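PDB 1R8W: glycerol dehydratase from Clostridium butyricum, which probably acts as a lyase of the glycyl-radical family, dehydrating glycerol. Local coordinates for residues A[376-381]-A[403-408]; A[450-455]-A[650-655]; A[737-742]-A[757-762]. One frame throughout, in Å; residues are numbered along the deposited sequence.

How the interactions relate
Interactions 1 and 3 belong to one region: strands 404-407 and 733-738 are antiparallel neighbours in the same mixed sheet, and Ala404 CB of interaction 1 packs against Arg760 NH2 of interaction 3 at 3.4 Å. Interaction 2 stands apart, its centre about 30 Å from that of interaction 1, on a strand of a different sheet. Every touching residue of interaction 1 is buried, and regular backbone bonds between two strands dominate it. The other two contacts mix buried and partly exposed residues and depend on one asparagine side chain each: Asn452 caps a helix and reaches a loop, whereas Asn737 bonds the backbone of the strand leading to Gly763, the predicted radical site.

Interaction 1. Residues A[376-381]-A[403-408]; sequences LSVRIW and PAYYND
Val378 projects as a two-pronged bump into the hollow between Pro403 and Tyr405: CG1 lies 4.0 Å from Pro403 CG, and CG2 meets Tyr405 CD2 at 3.5 Å. That CD2 edge also receives Ile380 CD1, which approaches in the ring plane at 3.2 Å. Val378, Ile380 and Tyr405 share one face of parallel strands 375-380 and 404-407, with Pro403 just before the second; helix 386-397 joins them as a beta-alpha-beta unit, its Ala392 and Leu389 backing Tyr405 and Ile380. On the other face the Tyr406 ring fits against Ser377, CE1 3.3 Å from CB, while Tyr406 OH bonds Cys433 O. Five backbone hydrogen bonds run from Ala404 N to Leu376 O through Asp408 N to Ile380 O. Arg379, bent at chi3 (50°), turns side-on to Asp408: NE meets OD1 at 2.9 Å and NH2 meets OD2 at 2.6 Å. The planes stand 54° apart, so OD2 lies in the guanidinium plane but is met from above the carboxylate. Tyr428 OH also bonds Asp408 OD1, and Arg426 O takes Arg379 NH2. The chemistry pairs apolar filling on one face with a buried salt bridge on the other, its orientation probably fixed by further partners.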
loop_
_atom_site.group_PDB
_atom_site.type_symbol
_atom_site.label_atom_id
_atom_site.label_comp_id
_atom_site.label_asym_id
_atom_site.label_seq_id
_atom_site.Cartn_x
_atom_site.Cartn_y
_atom_site.Cartn_z
ATOM N N LEU A 376 -2.920 37.218 10.972
ATOM C CA LEU A 376 -1.934 37.710 11.931
ATOM C C LEU A 376 -2.302 37.390 13.384
ATOM O O LEU A 376 -3.454 37.545 13.795
ATOM C CB LEU A 376 -1.746 39.220 11.742
ATOM C CG LEU A 376 -0.573 39.871 12.476
ATOM C CD1 LEU A 376 0.718 39.162 12.107
ATOM C CD2 LEU A 376 -0.492 41.340 12.104
ATOM N N SER A 377 -1.309 36.944 14.152
ATOM C CA SER A 377 -1.508 36.568 15.552
ATOM C C SER A 377 -0.313 36.982 16.393
ATOM O O SER A 377 0.784 37.163 15.875
ATOM C CB SER A 377 -1.660 35.049 15.680
ATOM O OG SER A 377 -2.555 34.523 14.718
ATOM N N VAL A 378 -0.523 37.119 17.694
ATOM C CA VAL A 378 0.567 37.481 18.580
ATOM C C VAL A 378 0.555 36.543 19.768
ATOM O O VAL A 378 -0.505 36.106 20.224
ATOM C CB VAL A 378 0.457 38.944 19.097
ATOM C CG1 VAL A 378 0.421 39.913 17.925
ATOM C CG2 VAL A 378 -0.780 39.107 19.958
ATOM N N ARG A 379 1.742 36.211 20.254
ATOM C CA ARG A 379 1.856 35.345 21.407
ATOM C C ARG A 379 2.025 36.222 22.625
ATOM O O ARG A 379 2.782 37.192 22.616
ATOM C CB ARG A 379 3.042 34.397 21.256
ATOM C CG ARG A 379 2.718 33.175 20.426
ATOM C CD ARG A 379 3.911 32.258 20.287
ATOM N NE ARG A 379 4.523 31.975 21.578
ATOM C CZ ARG A 379 5.551 31.156 21.747
ATOM N NH1 ARG A 379 6.071 30.531 20.698
ATOM N NH2 ARG A 379 6.077 30.982 22.955
ATOM N N ILE A 380 1.304 35.881 23.680
ATOM C CA ILE A 380 1.374 36.649 24.904
ATOM C C ILE A 380 1.691 35.767 26.092
ATOM O O ILE A 380 1.140 34.677 26.231
ATOM C CB ILE A 380 0.045 37.389 25.130
ATOM C CG1 ILE A 380 -0.066 38.522 24.105
ATOM C CG2 ILE A 380 -0.047 37.910 26.554
ATOM C CD1 ILE A 380 -1.356 39.257 24.164
ATOM N N TRP A 381 2.608 36.231 26.932
ATOM C CA TRP A 381 2.981 35.491 28.125
ATOM C C TRP A 381 3.278 36.467 29.248
ATOM O O TRP A 381 3.288 37.674 29.026
ATOM C CB TRP A 381 4.184 34.582 27.861
ATOM C CG TRP A 381 5.490 35.271 27.645
ATOM C CD1 TRP A 381 5.824 36.107 26.618
ATOM C CD2 TRP A 381 6.676 35.104 28.430
ATOM N NE1 TRP A 381 7.150 36.465 26.710
ATOM C CE2 TRP A 381 7.695 35.862 27.815
ATOM C CE3 TRP A 381 6.977 34.382 29.593
ATOM C CZ2 TRP A 381 9.000 35.916 28.325
ATOM C CZ3 TRP A 381 8.270 34.434 30.100
ATOM C CH2 TRP A 381 9.265 35.195 29.466
ATOM N N PRO A 403 -5.133 41.591 15.694
ATOM C CA PRO A 403 -4.621 40.238 15.493
ATOM C C PRO A 403 -5.288 39.298 16.491
ATOM O O PRO A 403 -5.959 39.747 17.410
ATOM C CB PRO A 403 -3.148 40.407 15.795
ATOM C CG PRO A 403 -3.214 41.292 17.011
ATOM C CD PRO A 403 -4.266 42.330 16.629
ATOM N N ALA A 404 -5.110 37.998 16.314
ATOM C CA ALA A 404 -5.672 37.056 17.265
ATOM C C ALA A 404 -4.627 36.943 18.382
ATOM O O ALA A 404 -3.420 37.025 18.123
ATOM C CB ALA A 404 -5.903 35.708 16.599
ATOM N N TYR A 405 -5.084 36.781 19.621
ATOM C CA TYR A 405 -4.173 36.669 20.757
ATOM C C TYR A 405 -4.147 35.256 21.297
ATOM O O TYR A 405 -5.191 34.614 21.406
ATOM C CB TYR A 405 -4.588 37.622 21.876
ATOM C CG TYR A 405 -4.576 39.081 21.483
ATOM C CD1 TYR A 405 -5.605 39.627 20.712
ATOM C CD2 TYR A 405 -3.539 39.920 21.885
ATOM C CE1 TYR A 405 -5.603 40.972 20.357
ATOM C CE2 TYR A 405 -3.524 41.265 21.534
ATOM C CZ TYR A 405 -4.561 41.783 20.771
ATOM O OH TYR A 405 -4.559 43.114 20.438
ATOM N N TYR A 406 -2.951 34.775 21.629
ATOM C CA TYR A 406 -2.776 33.427 22.160
ATOM C C TYR A 406 -1.977 33.433 23.452
ATOM O O TYR A 406 -0.943 34.098 23.551
ATOM C CB TYR A 406 -2.097 32.534 21.128
ATOM C CG TYR A 406 -2.903 32.421 19.868
ATOM C CD1 TYR A 406 -2.767 33.357 18.844
ATOM C CD2 TYR A 406 -3.845 31.408 19.716
ATOM C CE1 TYR A 406 -3.557 33.284 17.699
ATOM C CE2 TYR A 406 -4.639 31.329 18.578
ATOM C CZ TYR A 406 -4.494 32.267 17.575
ATOM O OH TYR A 406 -5.296 32.199 16.456
ATOM N N ASN A 407 -2.460 32.671 24.431
ATOM C CA ASN A 407 -1.840 32.607 25.750
ATOM C C ASN A 407 -0.803 31.499 25.950
ATOM O O ASN A 407 -1.144 30.319 26.093
ATOM C CB ASN A 407 -2.947 32.503 26.806
ATOM C CG ASN A 407 -2.410 32.475 28.220
ATOM O OD1 ASN A 407 -1.347 33.023 28.504
ATOM N ND2 ASN A 407 -3.157 31.847 29.121
ATOM N N ASP A 408 0.465 31.905 25.968
ATOM C CA ASP A 408 1.592 30.995 26.157
ATOM C C ASP A 408 1.486 30.256 27.481
ATOM O O ASP A 408 1.887 29.097 27.583
ATOM C CB ASP A 408 2.909 31.773 26.167
ATOM C CG ASP A 408 3.419 32.096 24.781
ATOM O OD1 ASP A 408 2.622 32.091 23.815
ATOM O OD2 ASP A 408 4.634 32.369 24.667
#

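Interaction 2. Residues A[450-455]-A[650-655]; sequences FFNLAR and SLTGAT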
loop_
_atom_site.group_PDB
_atom_site.type_symbol
_atom_site.label_atom_id
_atom_site.label_comp_id
_atom_site.label_asym_id
_atom_site.label_seq_id
_atom_site.Cartn_x
_atom_site.Cartn_y
_atom_site.Cartn_z
ATOM N N PHE A 450 -15.705 18.440 12.078
ATOM C CA PHE A 450 -16.536 19.370 12.839
ATOM C C PHE A 450 -17.652 18.518 13.409
ATOM O O PHE A 450 -18.330 17.795 12.675
ATOM C CB PHE A 450 -17.137 20.457 11.950
ATOM C CG PHE A 450 -16.192 21.575 11.638
ATOM C CD1 PHE A 450 -15.844 21.864 10.322
ATOM C CD2 PHE A 450 -15.645 22.345 12.661
ATOM C CE1 PHE A 450 -14.961 22.909 10.029
ATOM C CE2 PHE A 450 -14.762 23.389 12.380
ATOM C CZ PHE A 450 -14.418 23.673 11.063
ATOM N N PHE A 451 -17.830 18.601 14.720
ATOM C CA PHE A 451 -18.836 17.818 15.428
ATOM C C PHE A 451 -19.899 18.755 16.017
ATOM O O PHE A 451 -19.566 19.726 16.709
ATOM C CB PHE A 451 -18.144 17.029 16.542
ATOM C CG PHE A 451 -19.009 15.991 17.187
ATOM C CD1 PHE A 451 -19.013 14.685 16.718
ATOM C CD2 PHE A 451 -19.802 16.315 18.284
ATOM C CE1 PHE A 451 -19.792 13.711 17.337
ATOM C CE2 PHE A 451 -20.587 15.347 18.909
ATOM C CZ PHE A 451 -20.581 14.046 18.437
ATOM N N ASN A 452 -21.168 18.462 15.739
ATOM C CA ASN A 452 -22.268 19.288 16.233
ATOM C C ASN A 452 -22.730 18.827 17.617
ATOM O O ASN A 452 -23.462 17.845 17.742
ATOM C CB ASN A 452 -23.441 19.233 15.252
ATOM C CG ASN A 452 -24.508 20.264 15.563
ATOM O OD1 ASN A 452 -24.788 20.555 16.730
ATOM N ND2 ASN A 452 -25.122 20.815 14.520
ATOM N N LEU A 453 -22.302 19.545 18.651
ATOM C CA LEU A 453 -22.653 19.207 20.027
ATOM C C LEU A 453 -24.140 19.384 20.348
ATOM O O LEU A 453 -24.718 18.580 21.070
ATOM C CB LEU A 453 -21.811 20.045 20.995
ATOM C CG LEU A 453 -20.284 19.891 20.906
ATOM C CD1 LEU A 453 -19.620 20.997 21.715
ATOM C CD2 LEU A 453 -19.854 18.515 21.409
ATOM N N ALA A 454 -24.755 20.435 19.814
ATOM C CA ALA A 454 -26.172 20.700 20.057
ATOM C C ALA A 454 -27.022 19.544 19.544
ATOM O O ALA A 454 -28.062 19.208 20.113
ATOM C CB ALA A 454 -26.582 21.995 19.369
ATOM N N ARG A 455 -26.557 18.934 18.464
ATOM C CA ARG A 455 -27.245 17.818 17.837
ATOM C C ARG A 455 -27.348 16.616 18.781
ATOM O O ARG A 455 -28.300 15.843 18.712
ATOM C CB ARG A 455 -26.489 17.429 16.572
ATOM C CG ARG A 455 -27.304 16.698 15.551
ATOM C CD ARG A 455 -28.225 17.624 14.785
ATOM N NE ARG A 455 -28.858 16.881 13.704
ATOM C CZ ARG A 455 -29.743 15.904 13.882
ATOM N NH1 ARG A 455 -30.121 15.558 15.103
ATOM N NH2 ARG A 455 -30.222 15.243 12.838
ATOM N N SER A 650 -28.637 25.499 11.022
ATOM C CA SER A 650 -29.765 25.255 10.131
ATOM C C SER A 650 -30.181 23.790 10.088
ATOM O O SER A 650 -31.266 23.467 9.602
ATOM C CB SER A 650 -29.440 25.735 8.714
ATOM O OG SER A 650 -28.422 24.950 8.126
ATOM N N LEU A 651 -29.330 22.908 10.602
ATOM C CA LEU A 651 -29.631 21.479 10.614
ATOM C C LEU A 651 -30.029 20.973 11.996
ATOM O O LEU A 651 -30.261 19.776 12.183
ATOM C CB LEU A 651 -28.421 20.681 10.120
ATOM C CG LEU A 651 -27.978 20.897 8.671
ATOM C CD1 LEU A 651 -26.700 20.109 8.393
ATOM C CD2 LEU A 651 -29.095 20.466 7.741
ATOM N N THR A 652 -30.113 21.878 12.963
ATOM C CA THR A 652 -30.461 21.495 14.326
ATOM C C THR A 652 -31.835 22.016 14.751
ATOM O O THR A 652 -32.149 23.190 14.563
ATOM C CB THR A 652 -29.414 22.026 15.311
ATOM O OG1 THR A 652 -28.104 21.806 14.773
ATOM C CG2 THR A 652 -29.533 21.319 16.647
ATOM N N GLY A 653 -32.651 21.141 15.328
ATOM C CA GLY A 653 -33.968 21.553 15.771
ATOM C C GLY A 653 -33.901 22.530 16.935
ATOM O O GLY A 653 -32.819 22.983 17.316
ATOM N N ALA A 654 -35.059 22.871 17.498
ATOM C CA ALA A 654 -35.108 23.786 18.632
ATOM C C ALA A 654 -34.404 23.109 19.795
ATOM O O ALA A 654 -34.494 21.891 19.963
ATOM C CB ALA A 654 -36.553 24.098 19.001
ATOM N N THR A 655 -33.701 23.896 20.595
ATOM C CA THR A 655 -32.981 23.357 21.735
ATOM C C THR A 655 -33.474 23.921 23.079
ATOM O O THR A 655 -34.040 25.017 23.140
ATOM C CB THR A 655 -31.463 23.602 21.564
ATOM O OG1 THR A 655 -31.247 24.870 20.933
ATOM C CG2 THR A 655 -30.846 22.514 20.707
#
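Asn452 and Thr652 supply the hydrogen bond that spans this contact, from Asn452 ND2 to Thr652 OG1 at 3.2 Å. It is moderately bent, 144° at the hydrogen, and the hydroxyl oxygen lies somewhat out of the amide plane. The same Thr652 OG1 bonds Phe648 O, so the threonine links the asparagine to the last turn of helix 644-650. The other end of the Asn452 amide is a helix N-cap: OD1 accepts from Arg455 N at 3.0 Å, with the donor well above the carbonyl plane. With CG anti to the backbone N (chi1 -169°), the amide swings forward over the first turn of helix 453-461, its oxygen toward the helix and its nitrogen toward the loop.

Apolar contact is slight. The methyl CB of Ala454 meets Thr652 CG2 at 4.1 Å, and Thr655 CG2 comes near the same CB. Leu665 and Ile556 also pack against Ala454.

Among the charged groups, Arg455 comes close to the loop. It bends at chi2 (76°) and runs antiparallel alongside Thr652, bringing NE to 3.6 Å from Leu651 O, obliquely to the guanidinium. Its salt bridge is made elsewhere, NH2 to Asp466. Glu458 of the same helix receives Gly653 N, and Arg659 bonds Thr652 O, Gly653 O and Thr655 OG1, which probably help hold the loop 651-655 in shape.

The contact therefore joins the end of strand 449-452, parallel to strand 543-551 in its sheet, to the loop after helix 644-650. Its chemistry implies that both ends of one amide are engaged at once: the nitrogen anchors to the loop while the oxygen caps the helix, which together probably fix the amide's rotation.

Interaction 3. Residues A[737-742]-A[757-762]; sequences NVIDKK and LIVRVA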
loop_
_atom_site.group_PDB
_atom_site.type_symbol
_atom_site.label_atom_id
_atom_site.label_comp_id
_atom_site.label_asym_id
_atom_site.label_seq_id
_atom_site.Cartn_x
_atom_site.Cartn_y
_atom_site.Cartn_z
ATOM N N ASN A 737 -13.579 42.056 17.268
ATOM C CA ASN A 737 -14.122 42.786 16.140
ATOM C C ASN A 737 -14.366 44.164 16.767
ATOM O O ASN A 737 -14.878 44.258 17.885
ATOM C CB ASN A 737 -15.460 42.203 15.678
ATOM C CG ASN A 737 -15.345 41.413 14.387
ATOM O OD1 ASN A 737 -14.663 41.826 13.449
ATOM N ND2 ASN A 737 -16.031 40.280 14.325
ATOM N N VAL A 738 -13.965 45.224 16.079
ATOM C CA VAL A 738 -14.165 46.580 16.574
ATOM C C VAL A 738 -14.790 47.308 15.404
ATOM O O VAL A 738 -14.092 47.908 14.596
ATOM C CB VAL A 738 -12.827 47.262 16.942
ATOM C CG1 VAL A 738 -13.079 48.684 17.417
ATOM C CG2 VAL A 738 -12.123 46.472 18.026
ATOM N N ILE A 739 -16.111 47.245 15.304
ATOM C CA ILE A 739 -16.784 47.877 14.188
ATOM C C ILE A 739 -18.176 48.403 14.526
ATOM O O ILE A 739 -18.845 47.909 15.438
ATOM C CB ILE A 739 -16.893 46.882 13.021
ATOM C CG1 ILE A 739 -17.286 47.620 11.745
ATOM C CG2 ILE A 739 -17.911 45.798 13.356
ATOM C CD1 ILE A 739 -17.266 46.752 10.526
ATOM N N ASP A 740 -18.604 49.408 13.772
ATOM C CA ASP A 740 -19.913 50.017 13.968
ATOM C C ASP A 740 -20.971 49.246 13.178
ATOM O O ASP A 740 -20.801 48.979 11.987
ATOM C CB ASP A 740 -19.879 51.479 13.510
ATOM C CG ASP A 740 -21.112 52.251 13.933
ATOM O OD1 ASP A 740 -22.226 51.889 13.493
ATOM O OD2 ASP A 740 -20.963 53.220 14.711
ATOM N N LYS A 741 -22.063 48.897 13.846
ATOM C CA LYS A 741 -23.150 48.147 13.228
ATOM C C LYS A 741 -23.665 48.778 11.931
ATOM O O LYS A 741 -23.988 48.077 10.970
ATOM C CB LYS A 741 -24.300 48.009 14.226
ATOM C CG LYS A 741 -25.357 47.004 13.822
ATOM C CD LYS A 741 -26.482 46.964 14.840
ATOM C CE LYS A 741 -27.568 45.987 14.420
ATOM N NZ LYS A 741 -28.772 46.101 15.297
ATOM N N LYS A 742 -23.737 50.104 11.907
ATOM C CA LYS A 742 -24.221 50.834 10.739
ATOM C C LYS A 742 -23.392 50.569 9.485
ATOM O O LYS A 742 -23.932 50.525 8.380
ATOM C CB LYS A 742 -24.231 52.332 11.038
ATOM C CG LYS A 742 -25.004 52.678 12.292
ATOM C CD LYS A 742 -24.749 54.104 12.746
ATOM C CE LYS A 742 -25.458 54.374 14.071
ATOM N NZ LYS A 742 -25.282 55.779 14.533
ATOM N N LEU A 757 -13.928 46.497 3.122
ATOM C CA LEU A 757 -14.361 46.297 4.499
ATOM C C LEU A 757 -14.013 44.881 4.957
ATOM O O LEU A 757 -14.583 43.906 4.466
ATOM C CB LEU A 757 -15.874 46.506 4.613
ATOM C CG LEU A 757 -16.511 46.090 5.939
ATOM C CD1 LEU A 757 -16.018 46.994 7.056
ATOM C CD2 LEU A 757 -18.023 46.154 5.820
ATOM N N ILE A 758 -13.079 44.773 5.895
ATOM C CA ILE A 758 -12.670 43.471 6.409
ATOM C C ILE A 758 -13.261 43.260 7.794
ATOM O O ILE A 758 -13.279 44.178 8.615
ATOM C CB ILE A 758 -11.125 43.353 6.501
ATOM C CG1 ILE A 758 -10.503 43.491 5.110
ATOM C CG2 ILE A 758 -10.740 42.007 7.097
ATOM C CD1 ILE A 758 -10.995 42.452 4.116
ATOM N N VAL A 759 -13.741 42.047 8.052
ATOM C CA VAL A 759 -14.339 41.720 9.341
ATOM C C VAL A 759 -13.896 40.337 9.834
ATOM O O VAL A 759 -13.542 39.466 9.037
ATOM C CB VAL A 759 -15.893 41.800 9.249
ATOM C CG1 VAL A 759 -16.538 40.496 9.684
ATOM C CG2 VAL A 759 -16.393 42.944 10.102
ATOM N N ARG A 760 -13.919 40.143 11.152
ATOM C CA ARG A 760 -13.513 38.878 11.757
ATOM C C ARG A 760 -14.656 37.874 11.807
ATOM O O ARG A 760 -15.717 38.167 12.359
ATOM C CB ARG A 760 -13.015 39.119 13.181
ATOM C CG ARG A 760 -12.207 37.974 13.753
ATOM C CD ARG A 760 -10.914 37.798 12.958
ATOM N NE ARG A 760 -9.973 36.917 13.635
ATOM C CZ ARG A 760 -8.767 36.608 13.178
ATOM N NH1 ARG A 760 -8.335 37.104 12.026
ATOM N NH2 ARG A 760 -7.991 35.798 13.881
ATOM N N VAL A 761 -14.452 36.693 11.233
ATOM C CA VAL A 761 -15.489 35.661 11.268
ATOM C C VAL A 761 -15.237 34.821 12.526
ATOM O O VAL A 761 -15.848 35.060 13.559
ATOM C CB VAL A 761 -15.459 34.761 9.999
ATOM C CG1 VAL A 761 -16.605 33.760 10.040
ATOM C CG2 VAL A 761 -15.575 35.616 8.749
ATOM N N ALA A 762 -14.323 33.857 12.440
ATOM C CA ALA A 762 -13.982 33.011 13.585
ATOM C C ALA A 762 -12.602 32.391 13.373
ATOM O O ALA A 762 -12.469 31.335 12.742
ATOM C CB ALA A 762 -15.032 31.918 13.772
#
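Asn737 grips the main chain of Arg760 with both ends of its side-chain amide, within the glycine-radical region, where strand 758-760 of a two-stranded antiparallel hairpin runs up to Gly763, the predicted radical residue. Asn737 OD1 accepts from Arg760 N at 2.9 Å, in the carbonyl plane and on a lone pair, while Asn737 ND2 donates to Arg760 O, also at 2.9 Å and close to the amide plane. Both bonds are fairly straight (158° and 159°), so the amide engages the N-H and C=O of one residue and bridges strand 733-738 of the six-stranded mixed sheet to the hairpin. This pair probably fixes the amide's rotation and places Arg760 CB against it, 3.2 Å from OD1. The Arg760 guanidinium, turned almost perpendicular to the amide, leads off to Ser765 OG through NH1.

Further out the contact is apolar. Ile739, extended with CG1 anti to the backbone N (chi1 -166°), sets CD1 against Leu757 and Val759, just before and within the hairpin strand, crossing both at about a right angle. Leu744 of helix 741-749 touches all three. Ile739 CD1 lies 3.7 Å from Leu757 CD1 and 3.9 Å from Val759 CG2.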